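Oxidoreductase, NAD-binding/iron-sulfur cluster-binding protein (Nitratireductor pacificus pht-3B, PDB 6ZXU) is a catabolic reductive dehalogenase that binds cobalamin and two [4Fe-4S] clusters, probably using them to remove halogen from organohalide substrates. Local coordinates at residues Leu505-Pro508 with Phe509-Pro512; Leu535-Phe538 with Cys539-Arg543. All coordinates share one frame; numbering follows the deposited sequence.

Contact 1 (Leu505-Pro508 with Phe509-Pro512); sequences LLNP and FIGP
Asn507 caps the turn at Phe509 and Ile510 with one side-chain oxygen: OD1 accepts from the backbone N of Phe509 (2.8 Å) and from the N of Ile510 (3.1 Å). The first donor lies well above the amide plane and the second tilts only 16° from it; the bond to Phe509 makes an Asx turn. A chi1 of 174° sets CG opposite the backbone N and directs OD1 to these two N-H groups. With an alanine in place of Asn507, both acceptor and donor vanish; the N-H groups of Phe509 and Ile510 and the O of Leu495, now bonded by ND2, would then probably lack these partners, and the turn would be likely to hold its shape less firmly.

Among backbone bonds, Asn507 and Gly511 form a single antiparallel hydrogen-bonded pair: Asn507 N meets Gly511 O at 3.0 Å, whereas the return bond from Gly511 N is weak. Gly511 has a positive phi, which suits glycine. A water donates to both Leu505 O and Gly511 O.

The apolar contacts are few: Leu506 CG lies 4.2 Å from Pro512 CD and Pro508 CG 4.0 Å from Phe509 CD2.

Outside the turn, Leu505 packs on helix 486-492 beside cobalamin, Pro508 and Phe509 meet helix 603-614, and Ile510 touches strand 394-399.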
ATOM      1  N   LEU A 505      13.511  -2.895   1.822  1.00 15.00           N
ATOM      2  CA  LEU A 505      13.757  -3.057   3.239  1.00 16.62           C
ATOM      3  C   LEU A 505      12.641  -3.859   3.902  1.00 16.65           C
ATOM      4  O   LEU A 505      11.489  -3.814   3.482  1.00 19.77           O
ATOM      5  CB  LEU A 505      13.874  -1.712   3.966  1.00 15.71           C
ATOM      6  CG  LEU A 505      15.302  -1.097   3.700  1.00 18.92           C
ATOM      7  CD1 LEU A 505      15.210  -0.360   2.376  1.00 20.19           C
ATOM      8  CD2 LEU A 505      15.735  -0.230   4.783  1.00 21.35           C
ATOM      9  N   LEU A 506      12.990  -4.609   4.933  1.00 15.36           N
ATOM     10  CA  LEU A 506      12.125  -5.564   5.527  1.00 14.48           C
ATOM     11  C   LEU A 506      11.765  -5.148   6.970  1.00 13.90           C
ATOM     12  O   LEU A 506      12.602  -4.825   7.781  1.00 13.07           O
ATOM     13  CB  LEU A 506      12.793  -6.943   5.469  1.00 15.78           C
ATOM     14  CG  LEU A 506      12.017  -8.212   5.779  1.00 16.27           C
ATOM     15  CD1 LEU A 506      12.648  -9.344   5.081  1.00 17.98           C
ATOM     16  CD2 LEU A 506      11.897  -8.509   7.278  1.00 18.36           C
ATOM     17  N   ASN A 507      10.471  -5.158   7.256  1.00 14.26           N
ATOM     18  CA  ASN A 507       9.872  -4.759   8.523  1.00 14.68           C
ATOM     19  C   ASN A 507       9.599  -6.008   9.360  1.00 14.97           C
ATOM     20  O   ASN A 507       9.240  -7.053   8.828  1.00 13.40           O
ATOM     21  CB  ASN A 507       8.535  -3.998   8.244  1.00 14.37           C
ATOM     22  CG  ASN A 507       7.770  -3.668   9.473  1.00 16.08           C
ATOM     23  OD1 ASN A 507       7.006  -4.440   9.994  1.00 14.83           O
ATOM     24  ND2 ASN A 507       8.017  -2.468   9.998  1.00 19.21           N
ATOM     25  N   PRO A 508       9.794  -5.953  10.698  1.00 14.25           N
ATOM     26  CA  PRO A 508       9.666  -7.181  11.460  1.00 15.10           C
ATOM     27  C   PRO A 508       8.226  -7.719  11.595  1.00 15.48           C
ATOM     28  O   PRO A 508       8.031  -8.876  11.985  1.00 17.49           O
ATOM     29  CB  PRO A 508      10.286  -6.813  12.803  1.00 16.16           C
ATOM     30  CG  PRO A 508      10.200  -5.342  12.862  1.00 17.07           C
ATOM     31  CD  PRO A 508      10.353  -4.849  11.466  1.00 16.06           C
ATOM     32  N   PHE A 509       7.219  -6.946  11.246  1.00 13.19           N
ATOM     33  CA  PHE A 509       5.836  -7.391  11.404  1.00 16.06           C
ATOM     34  C   PHE A 509       5.182  -7.682  10.044  1.00 16.08           C
ATOM     35  O   PHE A 509       4.379  -8.595   9.996  1.00 17.77           O
ATOM     36  CB  PHE A 509       5.003  -6.358  12.175  1.00 17.22           C
ATOM     37  CG  PHE A 509       5.511  -6.132  13.569  1.00 15.84           C
ATOM     38  CD1 PHE A 509       5.283  -7.068  14.535  1.00 19.31           C
ATOM     39  CD2 PHE A 509       6.331  -5.067  13.875  1.00 18.05           C
ATOM     40  CE1 PHE A 509       5.806  -6.913  15.805  1.00 20.39           C
ATOM     41  CE2 PHE A 509       6.818  -4.860  15.157  1.00 16.87           C
ATOM     42  CZ  PHE A 509       6.594  -5.777  16.123  1.00 20.07           C
ATOM     43  N   ILE A 510       5.412  -6.898   8.999  1.00 15.48           N
ATOM     44  CA  ILE A 510       4.763  -7.131   7.662  1.00 13.97           C
ATOM     45  C   ILE A 510       5.799  -7.608   6.650  1.00 15.16           C
ATOM     46  O   ILE A 510       5.491  -7.719   5.474  1.00 16.24           O
ATOM     47  CB  ILE A 510       3.965  -5.932   7.167  1.00 13.95           C
ATOM     48  CG1 ILE A 510       4.842  -4.746   6.838  1.00 12.95           C
ATOM     49  CG2 ILE A 510       2.907  -5.546   8.165  1.00 13.81           C
ATOM     50  CD1 ILE A 510       4.100  -3.693   6.060  1.00 16.21           C
ATOM     51  N   GLY A 511       7.029  -7.928   7.126  1.00 13.19           N
ATOM     52  CA  GLY A 511       8.013  -8.429   6.225  1.00 14.17           C
ATOM     53  C   GLY A 511       8.344  -7.452   5.142  1.00 15.27           C
ATOM     54  O   GLY A 511       8.404  -6.238   5.361  1.00 14.02           O
ATOM     55  N   PRO A 512       8.575  -7.943   3.928  1.00 14.67           N
ATOM     56  CA  PRO A 512       8.917  -7.049   2.830  1.00 16.40           C
ATOM     57  C   PRO A 512       7.667  -6.613   2.007  1.00 16.92           C
ATOM     58  O   PRO A 512       7.819  -6.046   0.940  1.00 16.63           O
ATOM     59  CB  PRO A 512       9.796  -7.909   1.936  1.00 17.16           C
ATOM     60  CG  PRO A 512       9.222  -9.256   2.110  1.00 16.25           C
ATOM     61  CD  PRO A 512       8.701  -9.348   3.549  1.00 17.50           C
TER
HETATM   62  O   HOH W   1       8.523  -3.694   4.343  1.00 28.43           O

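Contact 2 (Leu535-Phe538 with Cys539-Arg543); sequences LQDF and CNQCR. With SF4 (iron/sulfur cluster), chain D.
Cys539 and Cys542 take hold of two different irons of one [4Fe-4S] cluster from a single turn of chain, and Leu535 and Phe538, a helical turn earlier, pack against them. Cys539 SG binds FE4 at 2.2 Å and Cys542 SG binds FE2 at 2.3 Å. The two thiolates reach the cluster by different torsions: SG of Cys539 stands opposite its carbonyl carbon (chi1 -79°), while that of Cys542 stands opposite its backbone N (chi1 -177°). This is the Cys-x-x-Cys spacing of ferredoxin-type cluster motifs.

Apolar groups fill in around the sulfurs. The CG of Leu535 lies 3.8 Å from SG of Cys539, and the Phe538 ring brings CE1 to 3.6 Å from the cluster sulfide S1, with CB of Cys542 beside the same ring atom.

The backbone changes its bonding as the helix runs out. Cys539 N gives a bond of 2.8 Å to Leu535 O, spanning four residues, but Gln541 N reaches back only three, to Phe538 O at 3.0 Å. Arg543 then folds back over the exit: its NH1 donates to Asn540 O at 3.0 Å and to Cys542 O at 2.8 Å, both oxygens lying close to the guanidinium plane. Two carbonyls are thus gripped by one nitrogen. On the side facing helix 619-628, the amide of Gln541 makes a weak bond to Asp537 O, while the carboxylate of Asp537 forms a salt bridge with Arg619.

Cys545, in the following helix 544-548, and Cys595 also belong to this cluster's site, and helix 619-628 flanks Phe538 and Gln541 through Ile623.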
ATOM      1  N   LEU A 535      17.985  -9.208  11.484  1.00 16.10           N
ATOM      2  CA  LEU A 535      17.770  -9.593  10.078  1.00 13.85           C
ATOM      3  C   LEU A 535      19.060  -9.905   9.378  1.00 13.43           C
ATOM      4  O   LEU A 535      19.067 -10.748   8.491  1.00 13.22           O
ATOM      5  CB  LEU A 535      16.960  -8.573   9.303  1.00 13.55           C
ATOM      6  CG  LEU A 535      16.504  -9.012   7.926  1.00 12.78           C
ATOM      7  CD1 LEU A 535      15.455 -10.145   8.017  1.00 12.64           C
ATOM      8  CD2 LEU A 535      15.955  -7.860   7.165  1.00 14.58           C
ATOM      9  N   GLN A 536      20.147  -9.240   9.704  1.00 13.44           N
ATOM     10  CA  GLN A 536      21.435  -9.520   8.968  1.00 15.71           C
ATOM     11  C   GLN A 536      21.810 -10.958   9.125  1.00 17.49           C
ATOM     12  O   GLN A 536      22.020 -11.681   8.146  1.00 16.80           O
ATOM     13  CB  GLN A 536      22.580  -8.594   9.393  1.00 14.67           C
ATOM     14  CG  GLN A 536      22.293  -7.122   9.245  1.00 17.19           C
ATOM     15  CD  GLN A 536      21.716  -6.799   7.909  1.00 15.09           C
ATOM     16  OE1 GLN A 536      22.379  -6.971   6.866  1.00 13.75           O
ATOM     17  NE2 GLN A 536      20.443  -6.323   7.884  1.00 14.10           N
ATOM     18  N   ASP A 537      21.750 -11.438  10.349  1.00 16.18           N
ATOM     19  CA  ASP A 537      22.006 -12.891  10.616  1.00 17.69           C
ATOM     20  C   ASP A 537      20.972 -13.801   9.923  1.00 17.44           C
ATOM     21  O   ASP A 537      21.322 -14.866   9.430  1.00 17.39           O
ATOM     22  CB  ASP A 537      22.049 -13.152  12.122  1.00 20.41           C
ATOM     23  CG  ASP A 537      22.363 -14.648  12.470  1.00 24.44           C
ATOM     24  OD1 ASP A 537      23.435 -15.112  11.989  1.00 25.91           O
ATOM     25  OD2 ASP A 537      21.525 -15.349  13.124  1.00 27.81           O
ATOM     26  N   PHE A 538      19.691 -13.421   9.925  1.00 15.31           N
ATOM     27  CA  PHE A 538      18.665 -14.230   9.322  1.00 13.54           C
ATOM     28  C   PHE A 538      18.875 -14.324   7.811  1.00 15.34           C
ATOM     29  O   PHE A 538      18.919 -15.438   7.245  1.00 11.83           O
ATOM     30  CB  PHE A 538      17.297 -13.652   9.583  1.00 12.79           C
ATOM     31  CG  PHE A 538      16.160 -14.623   9.325  1.00 12.07           C
ATOM     32  CD1 PHE A 538      15.736 -14.849   8.098  1.00 12.78           C
ATOM     33  CD2 PHE A 538      15.460 -15.194  10.380  1.00 11.10           C
ATOM     34  CE1 PHE A 538      14.694 -15.718   7.839  1.00 13.39           C
ATOM     35  CE2 PHE A 538      14.388 -16.036  10.167  1.00 11.06           C
ATOM     36  CZ  PHE A 538      14.016 -16.298   8.906  1.00 11.93           C
ATOM     37  N   CYS A 539      18.895 -13.175   7.118  1.00 14.19           N
ATOM     38  CA  CYS A 539      19.079 -13.176   5.662  1.00 14.51           C
ATOM     39  C   CYS A 539      20.392 -13.835   5.314  1.00 16.10           C
ATOM     40  O   CYS A 539      20.550 -14.456   4.300  1.00 13.80           O
ATOM     41  CB  CYS A 539      19.083 -11.796   5.068  1.00 14.41           C
ATOM     42  SG  CYS A 539      17.489 -11.113   4.870  1.00 13.56           S
ATOM     43  N   ASN A 540      21.377 -13.787   6.177  1.00 17.41           N
ATOM     44  CA  ASN A 540      22.599 -14.455   5.839  1.00 17.72           C
ATOM     45  C   ASN A 540      22.521 -15.981   5.711  1.00 20.97           C
ATOM     46  O   ASN A 540      23.353 -16.642   5.129  1.00 23.35           O
ATOM     47  CB  ASN A 540      23.629 -14.196   6.874  1.00 22.93           C
ATOM     48  CG  ASN A 540      24.893 -13.949   6.232  1.00 36.63           C
ATOM     49  OD1 ASN A 540      25.053 -12.889   5.501  1.00 40.22           O
ATOM     50  ND2 ASN A 540      25.790 -14.943   6.330  1.00 44.17           N
ATOM     51  N   GLN A 541      21.504 -16.552   6.314  1.00 18.53           N
ATOM     52  CA  GLN A 541      21.301 -17.992   6.346  1.00 18.07           C
ATOM     53  C   GLN A 541      20.155 -18.445   5.455  1.00 17.27           C
ATOM     54  O   GLN A 541      19.849 -19.604   5.447  1.00 18.97           O
ATOM     55  CB  GLN A 541      20.932 -18.456   7.780  1.00 19.45           C
ATOM     56  CG  GLN A 541      21.904 -18.173   8.870  1.00 22.82           C
ATOM     57  CD  GLN A 541      21.411 -18.653  10.200  1.00 23.71           C
ATOM     58  OE1 GLN A 541      21.249 -19.840  10.434  1.00 25.73           O
ATOM     59  NE2 GLN A 541      21.184 -17.754  11.067  1.00 22.49           N
ATOM     60  N   CYS A 542      19.463 -17.539   4.808  1.00 15.85           N
ATOM     61  CA  CYS A 542      18.334 -17.814   3.994  1.00 15.23           C
ATOM     62  C   CYS A 542      18.653 -17.429   2.529  1.00 19.35           C
ATOM     63  O   CYS A 542      19.474 -16.544   2.267  1.00 16.92           O
ATOM     64  CB  CYS A 542      17.135 -17.010   4.493  1.00 13.63           C
ATOM     65  SG  CYS A 542      15.523 -17.203   3.718  1.00 14.75           S
ATOM     66  N   ARG A 543      17.997 -18.072   1.577  1.00 18.05           N
ATOM     67  CA  ARG A 543      18.112 -17.729   0.151  1.00 16.90           C
ATOM     68  C   ARG A 543      16.833 -17.853  -0.574  1.00 15.74           C
ATOM     69  O   ARG A 543      16.828 -17.988  -1.803  1.00 17.05           O
ATOM     70  CB  ARG A 543      19.108 -18.625  -0.567  1.00 19.12           C
ATOM     71  CG  ARG A 543      20.514 -18.672  -0.010  1.00 20.66           C
ATOM     72  CD  ARG A 543      21.236 -17.394  -0.267  1.00 19.78           C
ATOM     73  NE  ARG A 543      22.647 -17.429   0.192  1.00 21.01           N
ATOM     74  CZ  ARG A 543      23.058 -17.391   1.460  1.00 24.55           C
ATOM     75  NH1 ARG A 543      22.196 -17.323   2.463  1.00 21.01           N
ATOM     76  NH2 ARG A 543      24.345 -17.421   1.730  1.00 28.18           N
TER
HETATM   77 FE1  SF4 D 701      15.328 -13.103   1.193  1.00 12.69          FE
HETATM   78 FE2  SF4 D 701      15.104 -14.985   3.260  1.00 13.05          FE
HETATM   79 FE3  SF4 D 701      13.433 -12.859   3.213  1.00 12.96          FE
HETATM   80 FE4  SF4 D 701      16.064 -12.400   3.770  1.00 12.02          FE
HETATM   81  S1  SF4 D 701      14.549 -13.646   4.926  1.00 14.73           S
HETATM   82  S2  SF4 D 701      14.811 -11.268   2.376  1.00 14.46           S
HETATM   83  S3  SF4 D 701      16.925 -13.969   2.411  1.00 13.68           S
HETATM   84  S4  SF4 D 701      13.664 -14.524   1.715  1.00 15.42           S
HETATM   85  O   HOH W   2      21.460 -17.829  14.011  1.00 27.85           O

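Overall arrangement
Both contacts are local, yet they show how chemistry follows place in a fold. Contact 1 is a buried turn between strands 505-506 and 514-521, held by amide and carbonyl groups; contact 2, farther from the centre of the chain, is a partly buried helix end, with buried cysteines and Phe538 toward the cluster and partly exposed Asp537 and Gln541 away from it. Their centres lie about 13 Å apart, and they meet where Leu506 CB packs 3.7 Å from Leu535 CD2. Leu506 also touches the cluster bound by Cys539 and Cys542. Glu497 links them again, bonding through its backbone to Leu506 and through its carboxylate to Leu535 N and Gln536.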